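Local coordinates for protein extracellular subtilisin-like serine proteinase (Vibrio sp. PA-44, PDB 1SH7) that probably cleaves peptide bonds as a secreted, calcium-binding serine endopeptidase of a cold-adapted bacterium, this chain being its subtilisin-like catalytic domain, at residues S123-L129 and V149-A154; S182-S186 and K257-R262. All blocks are in the same frame, centred on the assembly; numbering follows the deposited sequence.

Interaction 1. Residues S123-L129 and V149-A154; sequences SVANMSL and VSFMLA. With PMS (phenylmethanesulfonic acid), chain F.
Met127, Ala125 and Met152 are covered most by this pairing of two extended, parallel strands, their axes 4.8 Å apart at closest and crossing at -18°. The register pairs Ala125 with Phe151, Asn126 with Met152 and Met127 with Leu153. Ala125 N bonds Ser150 O (2.9 Å), and Ala125 O accepts Met152 N (2.9 Å). Met127 N bonds Met152 O (2.9 Å), and Met127 O accepts Ala154 N (3.1 Å). These are neighbouring strands of the central parallel sheet of the subtilase fold, linked by a beta-alpha-beta crossover through helix 135-146. On the face of that helix, Ala125 CB makes a CH-pi contact over the Phe151 ring, 3.5 Å from its centroid. Met127 (mtp) brings SD to the ring edge, 3.7 Å from Phe151 CD2, a Met-aromatic contact. On the other face, Met152 (chi1 and chi2 m) puts CG 3.9 Å from Val124 CG2. Water 1 joins Ser123 O to Ser150 N. Past the strands, Ser128 centres an inverse gamma turn, and its O lies 3.8 Å from PMS C.

Interaction 2. Residues S182-S186 and K257-R262; sequences SDSRS and KVSDTR
Two irregular segments run side by side in the same direction. Asp183 faces Val258, Ser184 faces Ser259 and Arg185 faces Asp260. A single parallel bridge joins Ser184 and Ser259 (CA-CA 4.6 Å). Ser259 N donates to Asp183 O and Arg185 N to Ser259 O, both 2.9 Å. Asp183 and Asp260 have left-handed backbones (phi/psi 63/15 and 59/46), which bend the loops beside this bridge. Arg185 is extended at chi1 and chi2 (both t), then turns at chi3 (p). Its NE donates to Asp260 O at 2.8 Å. Its NH2 makes a salt bridge to Asp260 OD1 at 2.9 Å, while its NH1 bonds Ser189 O and Asn159 OD1. Water 5 donates to Arg185 O and Asp260 OD1, water 4 to Asp183 OD2 and Lys257 O. Water 3 donates to Ser182 O and bonds Ser259 OG. Ser184 OG donates to the next carbonyl, Arg185 O (2.7 Å). Asp183 OD2 also forms a salt bridge to Arg10, and Lys257 NZ bonds Asn15 OD1. The contact joins the loop between strands 174-179 and 197-200 to the one between strands 254-255 and 267-268. Arg185 rests on Phe198 of strand 197-200, and Asp183 and Val258 touch Leu268 of strand 267-268.

Overall arrangement
Interaction 1 lies in the buried core, centred 6 Å from the middle of the chain. Interaction 2 lies nearer the surface, 19 Å from it. Their centres are 23 Å apart and their nearest atoms about 12 Å, so they do not touch. Strand 174-179 connects them: it pairs with strand 150-154 and leads into the loop holding 182-186. Interaction 1 borders the active site. The Ser128 side chain is about 4 Å from those of Asp37 and Ser220, both predicted charge-relay residues, and Ser128 and Ala154 line the PMS pocket. In interaction 2, the Arg185 side chain is about 13 Å from PMS. The Asp183 side chain is about 11 Å from a bound calcium.

Interaction 1. Residues S123-L129 and V149-A154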
loop_
_atom_site.group_PDB
_atom_site.type_symbol
_atom_site.label_atom_id
_atom_site.label_comp_id
_atom_site.label_asym_id
_atom_site.label_seq_id
_atom_site.Cartn_x
_atom_site.Cartn_y
_atom_site.Cartn_z
ATOM N N SER A 123 -4.086 12.941 -1.610
ATOM C CA SER A 123 -3.921 11.991 -0.529
ATOM C C SER A 123 -4.233 10.558 -0.967
ATOM O O SER A 123 -5.106 10.345 -1.788
ATOM C CB SER A 123 -4.866 12.361 0.612
ATOM O OG SER A 123 -4.605 13.660 1.080
ATOM N N VAL A 124 -3.523 9.600 -0.378
ATOM C CA VAL A 124 -3.855 8.200 -0.442
ATOM C C VAL A 124 -3.728 7.582 0.954
ATOM O O VAL A 124 -2.864 8.007 1.762
ATOM C CB VAL A 124 -2.963 7.460 -1.431
ATOM C CG1 VAL A 124 -1.457 7.515 -1.031
ATOM C CG2 VAL A 124 -3.424 6.052 -1.606
ATOM N N ALA A 125 -4.577 6.596 1.238
ATOM C CA ALA A 125 -4.532 5.890 2.518
ATOM C C ALA A 125 -4.090 4.440 2.297
ATOM O O ALA A 125 -4.478 3.824 1.300
ATOM C CB ALA A 125 -5.873 5.890 3.171
ATOM N N ASN A 126 -3.302 3.919 3.246
ATOM C CA ASN A 126 -2.829 2.551 3.235
ATOM C C ASN A 126 -3.312 1.789 4.459
ATOM O O ASN A 126 -3.003 2.175 5.579
ATOM C CB ASN A 126 -1.293 2.503 3.209
ATOM C CG ASN A 126 -0.763 1.102 2.991
ATOM O OD1 ASN A 126 -0.664 0.318 3.924
ATOM N ND2 ASN A 126 -0.414 0.792 1.760
ATOM N N MET A 127 -4.075 0.717 4.223
ATOM C CA MET A 127 -4.497 -0.213 5.259
ATOM C C MET A 127 -3.906 -1.615 5.047
ATOM O O MET A 127 -4.496 -2.451 4.403
ATOM C CB MET A 127 -6.032 -0.280 5.321
ATOM C CG MET A 127 -6.660 1.047 5.622
ATOM S SD MET A 127 -8.423 0.911 5.836
ATOM C CE MET A 127 -8.465 0.269 7.443
ATOM N N SER A 128 -2.723 -1.854 5.590
ATOM C CA SER A 128 -2.063 -3.135 5.524
ATOM C C SER A 128 -2.513 -3.964 6.735
ATOM O O SER A 128 -1.732 -4.291 7.599
ATOM C CB SER A 128 -0.552 -2.939 5.511
ATOM O OG SER A 128 -0.081 -2.701 4.198
ATOM N N LEU A 129 -3.785 -4.311 6.770
ATOM C CA LEU A 129 -4.393 -4.897 7.959
ATOM C C LEU A 129 -5.724 -5.489 7.520
ATOM O O LEU A 129 -6.282 -5.082 6.501
ATOM C CB LEU A 129 -4.521 -3.833 9.087
ATOM C CG LEU A 129 -5.564 -2.718 8.891
ATOM C CD1 LEU A 129 -6.946 -3.213 9.335
ATOM C CD2 LEU A 129 -5.229 -1.408 9.620
ATOM N N VAL A 149 -10.688 10.199 -0.876
ATOM C CA VAL A 149 -9.379 9.612 -0.619
ATOM C C VAL A 149 -9.334 8.144 -1.049
ATOM O O VAL A 149 -10.144 7.339 -0.563
ATOM C CB VAL A 149 -9.040 9.723 0.887
ATOM C CG1 VAL A 149 -7.772 8.935 1.238
ATOM C CG2 VAL A 149 -8.889 11.191 1.265
ATOM N N SER A 150 -8.409 7.804 -1.957
ATOM C CA SER A 150 -8.244 6.414 -2.400
ATOM C C SER A 150 -7.666 5.550 -1.252
ATOM O O SER A 150 -6.810 6.018 -0.503
ATOM C CB SER A 150 -7.288 6.343 -3.600
ATOM O OG SER A 150 -7.877 6.907 -4.758
ATOM N N PHE A 151 -8.137 4.305 -1.133
ATOM C CA PHE A 151 -7.710 3.407 -0.095
ATOM C C PHE A 151 -7.121 2.138 -0.708
ATOM O O PHE A 151 -7.820 1.446 -1.481
ATOM C CB PHE A 151 -8.881 3.032 0.834
ATOM C CG PHE A 151 -9.054 3.966 2.021
ATOM C CD1 PHE A 151 -9.428 5.284 1.823
ATOM C CD2 PHE A 151 -8.823 3.526 3.297
ATOM C CE1 PHE A 151 -9.551 6.163 2.853
ATOM C CE2 PHE A 151 -8.960 4.366 4.359
ATOM C CZ PHE A 151 -9.339 5.709 4.152
ATOM N N MET A 152 -5.863 1.856 -0.353
ATOM C CA MET A 152 -5.162 0.618 -0.703
ATOM C C MET A 152 -5.280 -0.367 0.481
ATOM O O MET A 152 -4.990 -0.005 1.598
ATOM C CB MET A 152 -3.700 0.899 -1.021
ATOM C CG MET A 152 -3.444 2.125 -1.928
ATOM S SD MET A 152 -4.080 1.930 -3.560
ATOM C CE MET A 152 -5.507 2.968 -3.510
ATOM N N LEU A 153 -5.723 -1.596 0.215
ATOM C CA LEU A 153 -6.112 -2.575 1.242
ATOM C C LEU A 153 -5.392 -3.908 1.026
ATOM O O LEU A 153 -5.364 -4.392 -0.090
ATOM C CB LEU A 153 -7.634 -2.827 1.161
ATOM C CG LEU A 153 -8.496 -1.564 1.097
ATOM C CD1 LEU A 153 -9.959 -1.934 0.796
ATOM C CD2 LEU A 153 -8.382 -0.753 2.356
ATOM N N ALA A 154 -4.815 -4.510 2.082
ATOM C CA ALA A 154 -4.173 -5.800 1.947
ATOM C C ALA A 154 -5.209 -6.902 1.773
ATOM O O ALA A 154 -6.226 -6.932 2.470
ATOM C CB ALA A 154 -3.313 -6.077 3.122
HETATM C C PMS F . -0.481 -7.799 8.140
HETATM S S PMS F . -0.875 -7.806 6.342
HETATM C C1 PMS F . -0.469 -9.218 8.674
HETATM C C2 PMS F . 0.745 -9.855 8.950
HETATM C C3 PMS F . 0.751 -11.164 9.434
HETATM C C4 PMS F . -0.452 -11.837 9.649
HETATM C C5 PMS F . -1.664 -11.199 9.378
HETATM C C6 PMS F . -1.668 -9.892 8.896
HETATM O O2S PMS F . -2.636 -8.199 6.261
HETATM O O1S PMS F . 0.057 -8.996 5.696
HETATM O O HOH W 1 -6.645 9.533 -3.598
HETATM O O HOH W 2 -7.894 -6.095 4.424
#

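Interaction 2. Residues S182-S186 and K257-R262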
loop_
_atom_site.group_PDB
_atom_site.type_symbol
_atom_site.label_atom_id
_atom_site.label_comp_id
_atom_site.label_asym_id
_atom_site.label_seq_id
_atom_site.Cartn_x
_atom_site.Cartn_y
_atom_site.Cartn_z
ATOM N N SER A 182 9.948 -14.153 -8.795
ATOM C CA SER A 182 9.753 -15.077 -9.909
ATOM C C SER A 182 8.415 -14.915 -10.626
ATOM O O SER A 182 8.057 -15.719 -11.463
ATOM C CB SER A 182 9.907 -16.511 -9.420
ATOM O OG SER A 182 8.780 -16.918 -8.673
ATOM N N ASP A 183 7.686 -13.864 -10.282
ATOM C CA ASP A 183 6.334 -13.614 -10.762
ATOM C C ASP A 183 5.275 -14.634 -10.366
ATOM O O ASP A 183 4.199 -14.633 -10.916
ATOM C CB ASP A 183 6.325 -13.355 -12.276
ATOM C CG ASP A 183 6.689 -11.909 -12.616
ATOM O OD1 ASP A 183 6.819 -11.072 -11.674
ATOM O OD2 ASP A 183 6.859 -11.520 -13.804
ATOM N N SER A 184 5.552 -15.490 -9.382
ATOM C CA SER A 184 4.469 -16.297 -8.820
ATOM C C SER A 184 3.681 -15.479 -7.819
ATOM O O SER A 184 4.247 -14.662 -7.107
ATOM C CB SER A 184 4.999 -17.552 -8.119
ATOM O OG SER A 184 3.918 -18.317 -7.550
ATOM N N ARG A 185 2.378 -15.719 -7.748
ATOM C CA ARG A 185 1.632 -15.382 -6.552
ATOM C C ARG A 185 2.365 -15.971 -5.350
ATOM O O ARG A 185 2.779 -17.104 -5.419
ATOM C CB ARG A 185 0.228 -16.009 -6.624
ATOM C CG ARG A 185 -0.664 -15.723 -5.412
ATOM C CD ARG A 185 -2.019 -16.454 -5.371
ATOM N NE ARG A 185 -1.876 -17.915 -5.249
ATOM C CZ ARG A 185 -2.001 -18.636 -4.134
ATOM N NH1 ARG A 185 -2.305 -18.079 -2.967
ATOM N NH2 ARG A 185 -1.821 -19.950 -4.202
ATOM N N SER A 186 2.554 -15.200 -4.278
ATOM C CA SER A 186 3.130 -15.735 -3.029
ATOM C C SER A 186 2.187 -16.797 -2.523
ATOM O O SER A 186 0.955 -16.611 -2.573
ATOM C CB SER A 186 3.281 -14.631 -1.979
ATOM O OG SER A 186 4.008 -13.542 -2.523
ATOM N N LYS A 257 1.331 -11.636 -16.464
ATOM C CA LYS A 257 2.720 -11.935 -16.031
ATOM C C LYS A 257 2.828 -12.917 -14.854
ATOM O O LYS A 257 3.893 -13.549 -14.642
ATOM C CB LYS A 257 3.476 -10.659 -15.655
ATOM C CG LYS A 257 3.289 -9.539 -16.620
ATOM C CD LYS A 257 3.812 -9.891 -17.989
ATOM C CE LYS A 257 3.652 -8.703 -18.889
ATOM N NZ LYS A 257 4.080 -8.988 -20.309
ATOM N N VAL A 258 1.752 -13.036 -14.088
ATOM C CA VAL A 258 1.774 -13.719 -12.795
ATOM C C VAL A 258 1.348 -15.172 -12.959
ATOM O O VAL A 258 0.423 -15.443 -13.700
ATOM C CB VAL A 258 0.825 -12.987 -11.779
ATOM C CG1 VAL A 258 0.839 -13.693 -10.372
ATOM C CG2 VAL A 258 1.165 -11.512 -11.668
ATOM N N SER A 259 2.036 -16.097 -12.275
ATOM C CA SER A 259 1.655 -17.513 -12.228
ATOM C C SER A 259 0.910 -17.853 -10.933
ATOM O O SER A 259 1.052 -17.184 -9.899
ATOM C CB SER A 259 2.875 -18.434 -12.391
ATOM O OG SER A 259 3.857 -18.139 -11.428
ATOM N N ASP A 260 0.076 -18.889 -10.999
ATOM C CA ASP A 260 -0.739 -19.324 -9.856
ATOM C C ASP A 260 -1.707 -18.252 -9.285
ATOM O O ASP A 260 -1.843 -18.078 -8.070
ATOM C CB ASP A 260 0.155 -19.913 -8.767
ATOM C CG ASP A 260 -0.626 -20.720 -7.765
ATOM O OD1 ASP A 260 -0.274 -20.708 -6.565
ATOM O OD2 ASP A 260 -1.649 -21.372 -8.100
ATOM N N THR A 261 -2.426 -17.574 -10.184
ATOM C CA THR A 261 -3.362 -16.522 -9.816
ATOM C C THR A 261 -4.641 -17.068 -9.202
ATOM O O THR A 261 -5.374 -16.344 -8.517
ATOM C CB THR A 261 -3.731 -15.707 -11.045
ATOM O OG1 THR A 261 -4.116 -16.580 -12.122
ATOM C CG2 THR A 261 -2.479 -14.945 -11.585
ATOM N N ARG A 262 -4.964 -18.317 -9.506
ATOM C CA ARG A 262 -5.981 -19.022 -8.718
ATOM C C ARG A 262 -7.334 -18.303 -8.745
ATOM O O ARG A 262 -7.962 -18.150 -7.689
ATOM C CB ARG A 262 -5.546 -19.002 -7.260
ATOM C CG ARG A 262 -4.932 -20.166 -6.742
ATOM C CD ARG A 262 -5.204 -20.261 -5.277
ATOM N NE ARG A 262 -6.544 -20.806 -5.054
ATOM C CZ ARG A 262 -6.850 -21.672 -4.089
ATOM N NH1 ARG A 262 -5.934 -22.087 -3.225
ATOM N NH2 ARG A 262 -8.086 -22.110 -3.978
HETATM O O HOH W 3 5.958 -17.211 -12.435
HETATM O O HOH W 4 6.440 -13.025 -15.842
HETATM O O HOH W 5 1.639 -19.600 -5.038
#